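Local coordinates for protein Asp (PDB 3RFI) that forms the saposin-like domain of a potato aspartic protease and, like other saposin-like proteins, probably interacts with lipids or membranes, at residues G19-I22 with W23-V27; G91-E94 with K95-Y99; E98-N101 with Q102-K106. All coordinates share one frame; numbering follows the deposited sequence.

Contact 1 (G19-I22 with W23-V27)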
loop_
_atom_site.group_PDB
_atom_site.type_symbol
_atom_site.label_atom_id
_atom_site.label_comp_id
_atom_site.label_asym_id
_atom_site.label_seq_id
_atom_site.Cartn_x
_atom_site.Cartn_y
_atom_site.Cartn_z
ATOM N N GLY A 19 3.562 11.298 -3.805
ATOM C CA GLY A 19 3.840 9.837 -3.720
ATOM C C GLY A 19 3.741 9.337 -2.298
ATOM O O GLY A 19 3.118 8.316 -2.045
ATOM N N GLU A 20 4.380 10.014 -1.361
ATOM C CA GLU A 20 4.314 9.584 0.028
ATOM C C GLU A 20 2.883 9.656 0.529
ATOM O O GLU A 20 2.431 8.775 1.265
ATOM C CB GLU A 20 5.207 10.432 0.944
ATOM C CG GLU A 20 6.644 10.190 0.715
ATOM C CD GLU A 20 7.477 10.633 1.878
ATOM O OE1 GLU A 20 6.948 11.405 2.716
ATOM O OE2 GLU A 20 8.656 10.205 1.946
ATOM N N MET A 21 2.173 10.719 0.167
ATOM C CA MET A 21 0.795 10.854 0.592
ATOM C C MET A 21 -0.067 9.702 0.050
ATOM O O MET A 21 -0.888 9.096 0.769
ATOM C CB MET A 21 0.273 12.165 0.099
ATOM C CG MET A 21 -1.150 12.471 0.450
ATOM S SD MET A 21 -1.507 14.190 0.199
ATOM C CE MET A 21 -3.295 14.056 0.325
ATOM N N ILE A 22 0.116 9.385 -1.223
ATOM C CA ILE A 22 -0.675 8.324 -1.810
ATOM C C ILE A 22 -0.345 6.979 -1.175
ATOM O O ILE A 22 -1.254 6.210 -0.851
ATOM C CB ILE A 22 -0.491 8.283 -3.343
ATOM C CG1 ILE A 22 -1.028 9.611 -3.965
ATOM C CG2 ILE A 22 -0.937 6.926 -3.952
ATOM C CD1 ILE A 22 -0.606 9.853 -5.452
ATOM N N TRP A 23 0.941 6.700 -1.016
ATOM C CA TRP A 23 1.365 5.469 -0.393
ATOM C C TRP A 23 0.801 5.395 1.009
ATOM O O TRP A 23 0.351 4.338 1.429
ATOM C CB TRP A 23 2.887 5.442 -0.265
ATOM C CG TRP A 23 3.377 4.260 0.458
ATOM C CD1 TRP A 23 4.027 4.223 1.675
ATOM C CD2 TRP A 23 3.295 2.920 -0.009
ATOM N NE1 TRP A 23 4.339 2.893 1.999
ATOM C CE2 TRP A 23 3.884 2.086 0.980
ATOM C CE3 TRP A 23 2.730 2.328 -1.158
ATOM C CZ2 TRP A 23 3.993 0.697 0.816
ATOM C CZ3 TRP A 23 2.813 0.967 -1.289
ATOM C CH2 TRP A 23 3.417 0.171 -0.318
ATOM N N ASP A 24 0.841 6.502 1.750
ATOM C CA ASP A 24 0.270 6.496 3.101
ATOM C C ASP A 24 -1.207 6.072 3.125
ATOM O O ASP A 24 -1.688 5.287 3.983
ATOM C CB ASP A 24 0.472 7.849 3.736
ATOM C CG ASP A 24 1.949 8.066 4.179
ATOM O OD1 ASP A 24 2.231 9.148 4.691
ATOM O OD2 ASP A 24 2.822 7.169 3.986
ATOM N N LEU A 25 -1.917 6.586 2.147
ATOM C CA LEU A 25 -3.317 6.321 1.989
ATOM C C LEU A 25 -3.567 4.896 1.540
ATOM O O LEU A 25 -4.547 4.332 1.947
ATOM C CB LEU A 25 -3.982 7.319 1.019
ATOM C CG LEU A 25 -4.048 8.748 1.581
ATOM C CD1 LEU A 25 -4.255 9.766 0.446
ATOM C CD2 LEU A 25 -5.121 8.926 2.684
ATOM N N LEU A 26 -2.703 4.352 0.694
ATOM C CA LEU A 26 -2.835 2.992 0.211
ATOM C C LEU A 26 -2.710 2.125 1.457
ATOM O O LEU A 26 -3.545 1.276 1.693
ATOM C CB LEU A 26 -1.727 2.633 -0.806
ATOM C CG LEU A 26 -1.706 1.266 -1.477
ATOM C CD1 LEU A 26 -0.744 1.361 -2.679
ATOM C CD2 LEU A 26 -1.120 0.256 -0.463
ATOM N N VAL A 27 -1.663 2.373 2.223
ATOM C CA VAL A 27 -1.374 1.637 3.418
ATOM C C VAL A 27 -2.542 1.758 4.436
ATOM O O VAL A 27 -3.048 0.733 4.939
ATOM C CB VAL A 27 -0.015 2.029 4.006
ATOM C CG1 VAL A 27 0.249 1.261 5.333
ATOM C CG2 VAL A 27 1.106 1.671 3.036
#
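Trp-23, Asp-24, Leu-25 and Leu-26 donate their backbone N-H groups in turn to the carbonyls of Gly-19, Glu-20, Met-21 and Ile-22, the regular four-residue ladder of an alpha-helix, here part of helix 6-29. The ladder follows a kink, for the N atoms of Glu-20 and Met-21 make no bond to the preceding turn; past it the rungs are sound, and Trp-23 N meets Gly-19 O at 2.9 Å with an angle of 169° at the hydrogen. Asp-24 folds back over this backbone. With its CG beside its own N (chi1 -75°), the carboxyl carbon lies 3.0 Å from Glu-20 O, and OD2 comes within 3.2 Å of the same oxygen. Both oxygens are acceptors, so no bond joins them; Glu-20 O takes the N-H of Asp-24 instead, at 2.8 Å. At the next residue, Leu-25 CD1 sits 3.4 Å from Met-21 O and alongside Met-21 CG, although Met-21 has a second conformer and this apolar touch is less certain. Trp-23 turns the other way: CG anti to the backbone N (chi1 175°) swings the indole along the helix flank toward the next turn, and there Val-27 CG2 lies 3.5 Å above one face, displaced toward the rim. The indole NE1 is hydrogen-bonded to Leu-87 O, and the ring packs on helix 90-104. The chemistry is therefore two-sided: a buried indole with its one polar hydrogen satisfied, and an exposed flank where the Glu-20 and Asp-24 carboxylates do not touch and Lys-93, in a long, weak ion pair with Glu-20, probably offsets part of their like charge.

Contact 2 (G91-E94 with K95-Y99)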
loop_
_atom_site.group_PDB
_atom_site.type_symbol
_atom_site.label_atom_id
_atom_site.label_comp_id
_atom_site.label_asym_id
_atom_site.label_seq_id
_atom_site.Cartn_x
_atom_site.Cartn_y
_atom_site.Cartn_z
ATOM N N GLY A 91 12.291 2.154 4.308
ATOM C CA GLY A 91 12.799 1.321 3.236
ATOM C C GLY A 91 11.715 0.874 2.269
ATOM O O GLY A 91 11.896 0.931 1.068
ATOM N N THR A 92 10.581 0.413 2.795
ATOM C CA THR A 92 9.537 -0.122 1.947
ATOM C C THR A 92 8.888 0.984 1.088
ATOM O O THR A 92 8.755 0.832 -0.122
ATOM C CB THR A 92 8.507 -0.855 2.788
ATOM O OG1 THR A 92 9.154 -1.960 3.423
ATOM C CG2 THR A 92 7.301 -1.321 1.923
ATOM N N LYS A 93 8.505 2.078 1.741
ATOM C CA LYS A 93 7.990 3.270 1.086
ATOM C C LYS A 93 8.940 3.724 0.002
ATOM O O LYS A 93 8.512 3.949 -1.124
ATOM C CB LYS A 93 7.790 4.397 2.113
ATOM C CG LYS A 93 7.562 5.782 1.479
ATOM C CD LYS A 93 7.974 6.937 2.440
ATOM C CE LYS A 93 7.469 6.688 3.872
ATOM N NZ LYS A 93 7.081 7.937 4.564
ATOM N N GLU A 94 10.230 3.839 0.323
ATOM C CA GLU A 94 11.188 4.417 -0.629
ATOM C C GLU A 94 11.356 3.466 -1.837
ATOM O O GLU A 94 11.501 3.912 -2.980
ATOM C CB GLU A 94 12.537 4.707 0.030
ATOM C CG GLU A 94 12.497 5.741 1.214
ATOM C CD GLU A 94 13.835 5.803 2.017
ATOM O OE1 GLU A 94 14.863 5.279 1.533
ATOM O OE2 GLU A 94 13.870 6.353 3.150
ATOM N N LYS A 95 11.322 2.161 -1.569
ATOM C CA LYS A 95 11.453 1.146 -2.623
ATOM C C LYS A 95 10.236 1.273 -3.549
ATOM O O LYS A 95 10.345 1.198 -4.772
ATOM C CB LYS A 95 11.460 -0.242 -1.959
ATOM C CG LYS A 95 11.613 -1.448 -2.876
ATOM C CD LYS A 95 12.216 -2.593 -2.041
ATOM C CE LYS A 95 11.843 -3.951 -2.582
ATOM N NZ LYS A 95 12.501 -4.190 -3.903
ATOM N N VAL A 96 9.068 1.474 -2.962
ATOM C CA VAL A 96 7.876 1.490 -3.762
ATOM C C VAL A 96 7.865 2.752 -4.606
ATOM O O VAL A 96 7.582 2.676 -5.793
ATOM C CB VAL A 96 6.621 1.473 -2.915
ATOM C CG1 VAL A 96 5.377 1.717 -3.800
ATOM C CG2 VAL A 96 6.476 0.111 -2.261
ATOM N N LEU A 97 8.144 3.901 -4.000
ATOM C CA LEU A 97 8.192 5.165 -4.768
ATOM C C LEU A 97 9.240 5.165 -5.881
ATOM O O LEU A 97 8.974 5.655 -6.975
ATOM C CB LEU A 97 8.305 6.371 -3.862
ATOM C CG LEU A 97 7.151 6.499 -2.855
ATOM C CD1 LEU A 97 7.313 7.764 -2.018
ATOM C CD2 LEU A 97 5.819 6.507 -3.569
ATOM N N GLU A 98 10.413 4.602 -5.609
ATOM C CA GLU A 98 11.454 4.489 -6.597
ATOM C C GLU A 98 10.991 3.557 -7.733
ATOM O O GLU A 98 11.159 3.875 -8.884
ATOM C CB GLU A 98 12.776 4.021 -5.960
ATOM C CG GLU A 98 13.948 3.926 -6.908
ATOM C CD GLU A 98 14.091 5.165 -7.751
ATOM O OE1 GLU A 98 14.283 5.017 -8.976
ATOM O OE2 GLU A 98 13.977 6.282 -7.191
ATOM N N TYR A 99 10.408 2.418 -7.392
ATOM C CA TYR A 99 9.827 1.531 -8.433
ATOM C C TYR A 99 8.859 2.271 -9.367
ATOM O O TYR A 99 8.930 2.147 -10.606
ATOM C CB TYR A 99 9.056 0.398 -7.730
ATOM C CG TYR A 99 8.426 -0.586 -8.664
ATOM C CD1 TYR A 99 7.091 -0.477 -9.002
ATOM C CD2 TYR A 99 9.184 -1.631 -9.215
ATOM C CE1 TYR A 99 6.491 -1.397 -9.826
ATOM C CE2 TYR A 99 8.615 -2.557 -10.046
ATOM C CZ TYR A 99 7.256 -2.425 -10.366
ATOM O OH TYR A 99 6.684 -3.325 -11.213
#
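Leu-97 lies along Lys-93, one turn ahead of it on helix 90-104, an amphipathic helix of the saposin-like fold whose inner side packs on helix 6-29. The two side chains run side by side and point the same way, with Leu-97 CD1 4.0 Å from Lys-93 CG. Their first torsions differ: Lys-93 places CG anti to its N (chi1 167°), while Leu-97 keeps CG beside its own N (chi1 -59°), within 3.4 Å of Lys-93 O. Beneath them Leu-97 N reaches that carbonyl oxygen at 2.9 Å in an almost straight bond, 175° at the hydrogen. Val-96 instead meets the backbone: its CG2 is 3.2 Å from Thr-92 O. On the outer side the methylenes do the touching: Lys-95 CB rests 3.3 Å from Gly-91 O, and Glu-98 CB 3.2 Å from Glu-94 O. Their polar ends lead away from this turn, and the extended Glu-94 brings its OE2 close to the like-charged OE2 of Glu-90.

The next shell explains how the inner pairs are held. Trp-23 of helix 6-29 packs against Thr-92, Lys-93 and Val-96, and Leu-97 meets Glu-20 of the same helix. The aliphatic part of Lys-93 thus serves as an apolar surface, while its bent end carries NZ toward Glu-90 and Glu-20, with which it forms long, weak ion pairs. Thr-92 also divides its branches: CG2 is 4.5 Å from Val-96 CG2, and OG1, lying beside the backbone N, is hydrogen-bonded to OE1 of Gln-86.

Contact 3 (E98-N101 with Q102-K106)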
loop_
_atom_site.group_PDB
_atom_site.type_symbol
_atom_site.label_atom_id
_atom_site.label_comp_id
_atom_site.label_asym_id
_atom_site.label_seq_id
_atom_site.Cartn_x
_atom_site.Cartn_y
_atom_site.Cartn_z
ATOM N N GLU A 98 10.413 4.602 -5.609
ATOM C CA GLU A 98 11.454 4.489 -6.597
ATOM C C GLU A 98 10.991 3.557 -7.733
ATOM O O GLU A 98 11.159 3.875 -8.884
ATOM C CB GLU A 98 12.776 4.021 -5.960
ATOM C CG GLU A 98 13.948 3.926 -6.908
ATOM C CD GLU A 98 14.091 5.165 -7.751
ATOM O OE1 GLU A 98 14.283 5.017 -8.976
ATOM O OE2 GLU A 98 13.977 6.282 -7.191
ATOM N N TYR A 99 10.408 2.418 -7.392
ATOM C CA TYR A 99 9.827 1.531 -8.433
ATOM C C TYR A 99 8.859 2.271 -9.367
ATOM O O TYR A 99 8.930 2.147 -10.606
ATOM C CB TYR A 99 9.056 0.398 -7.730
ATOM C CG TYR A 99 8.426 -0.586 -8.664
ATOM C CD1 TYR A 99 7.091 -0.477 -9.002
ATOM C CD2 TYR A 99 9.184 -1.631 -9.215
ATOM C CE1 TYR A 99 6.491 -1.397 -9.826
ATOM C CE2 TYR A 99 8.615 -2.557 -10.046
ATOM C CZ TYR A 99 7.256 -2.425 -10.366
ATOM O OH TYR A 99 6.684 -3.325 -11.213
ATOM N N VAL A 100 7.924 3.002 -8.779
ATOM C CA VAL A 100 6.923 3.756 -9.549
ATOM C C VAL A 100 7.619 4.829 -10.386
ATOM O O VAL A 100 7.301 5.012 -11.571
ATOM C CB VAL A 100 5.923 4.428 -8.634
ATOM C CG1 VAL A 100 4.973 5.348 -9.440
ATOM C CG2 VAL A 100 5.175 3.333 -7.835
ATOM N N ASN A 101 8.558 5.530 -9.757
ATOM C CA ASN A 101 9.241 6.564 -10.468
ATOM C C ASN A 101 9.985 6.006 -11.704
ATOM O O ASN A 101 9.978 6.628 -12.761
ATOM C CB ASN A 101 10.246 7.239 -9.524
ATOM C CG ASN A 101 10.651 8.589 -10.022
ATOM O OD1 ASN A 101 9.785 9.408 -10.365
ATOM N ND2 ASN A 101 11.964 8.845 -10.089
ATOM N N GLN A 102 10.671 4.859 -11.542
ATOM C CA GLN A 102 11.381 4.267 -12.664
ATOM C C GLN A 102 10.381 3.938 -13.790
ATOM O O GLN A 102 10.715 4.040 -14.943
ATOM C CB GLN A 102 12.135 2.998 -12.240
ATOM C CG GLN A 102 13.309 3.264 -11.270
ATOM C CD GLN A 102 14.581 3.834 -11.913
ATOM O OE1 GLN A 102 14.538 4.637 -12.862
ATOM N NE2 GLN A 102 15.755 3.417 -11.366
ATOM N N LEU A 103 9.168 3.516 -13.441
ATOM C CA LEU A 103 8.102 3.281 -14.432
ATOM C C LEU A 103 7.579 4.571 -15.086
ATOM O O LEU A 103 7.348 4.583 -16.300
ATOM C CB LEU A 103 6.962 2.449 -13.823
ATOM C CG LEU A 103 7.359 0.989 -13.690
ATOM C CD1 LEU A 103 6.474 0.339 -12.604
ATOM C CD2 LEU A 103 7.203 0.240 -15.038
ATOM N N CYS A 104 7.430 5.659 -14.313
ATOM C CA CYS A 104 7.081 6.950 -14.901
ATOM C C CYS A 104 8.044 7.257 -16.031
ATOM O O CYS A 104 7.624 7.768 -17.077
ATOM C CB CYS A 104 7.242 8.106 -13.908
ATOM S SG CYS A 104 6.159 7.964 -12.545
ATOM N N GLU A 105 9.331 6.992 -15.793
ATOM C CA GLU A 105 10.399 7.307 -16.759
ATOM C C GLU A 105 10.327 6.437 -17.999
ATOM O O GLU A 105 10.963 6.734 -18.994
ATOM C CB GLU A 105 11.784 7.180 -16.113
ATOM C CG GLU A 105 11.966 8.190 -14.977
ATOM C CD GLU A 105 13.236 7.991 -14.164
ATOM O OE1 GLU A 105 13.495 8.839 -13.265
ATOM O OE2 GLU A 105 13.985 7.004 -14.426
ATOM N N LYS A 106 9.537 5.372 -17.940
ATOM C CA LYS A 106 9.321 4.501 -19.075
ATOM C C LYS A 106 8.086 4.854 -19.916
ATOM O O LYS A 106 7.792 4.179 -20.909
ATOM C CB LYS A 106 9.324 3.048 -18.602
ATOM C CG LYS A 106 10.732 2.616 -18.191
ATOM C CD LYS A 106 10.770 1.167 -17.795
ATOM C CE LYS A 106 12.214 0.735 -17.611
ATOM N NZ LYS A 106 12.744 1.347 -16.332
HETATM O O HOH W 1 12.865 11.174 -11.173
#
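Tyr-99 overlaps Leu-103 one turn further along helix 90-104: methyl CD1 of the leucine approaches the phenol ring obliquely, 3.3 Å from CE1 and also near CZ. This is a tight apolar approach. Leu-103 is placed for it by a first torsion that sets CG beside its N (chi1 -75°) and back toward Tyr-99 O. A second pair is bridged by water. Asn-101 and Glu-105 have their amide and carboxylate planes 64° apart, and ND2 of Asn-101 stands 3.5 Å from OE1 of Glu-105. A water spans the pair, accepting from Asn-101 ND2 at 2.7 Å and donating to Glu-105 OE1 at 3.2 Å. Between these pairs on the helix, the carboxylate of Glu-98 bends toward Gln-102, and its OE1 lies 3.0 Å from Gln-102 CG; the two flat groups are nearly perpendicular.

Val-100 and Cys-104 face the rest of the domain. CG1 of the valine is 4.2 Å from the cysteine SG, and SG also lies 3.3 Å from Val-100 O, the carbonyl oxygen that accepts the N-H of Cys-104. That sulfur is bonded to Cys-11 SG on helix 6-29. Nearby, Cys-104 O receives a hydrogen bond from Ser-8 OG, Val-100 touches Val-15, and Lys-12 packs against Asn-101, Cys-104 and Glu-105. The chemistry thus combines unequal kinds of attachment: a covalent link that ties the end of this helix to the early turns of the first, and on the exposed flank a single water bridge, which is probably more easily broken.

Overall arrangement
From the N terminus, contact 1 comes first, on helix 6-29, and contacts 2 and 3 follow on helix 90-104, so the three stand in series. Each joins adjoining turns of one helix and closes no loop; none nests in or crosses another, although contacts 2 and 3 overlap at Glu-98 and Tyr-99. In space contacts 1 and 2 meet, with Trp-23 CH2 3.6 Å from Val-96 CG2, whereas contacts 1 and 3 remain about 7 Å apart between nearest atoms. The first and last helices of the saposin-like chain are thereby packed together at contacts 1 and 2 and fastened beyond them by the Cys-11 to Cys-104 disulfide at contact 3.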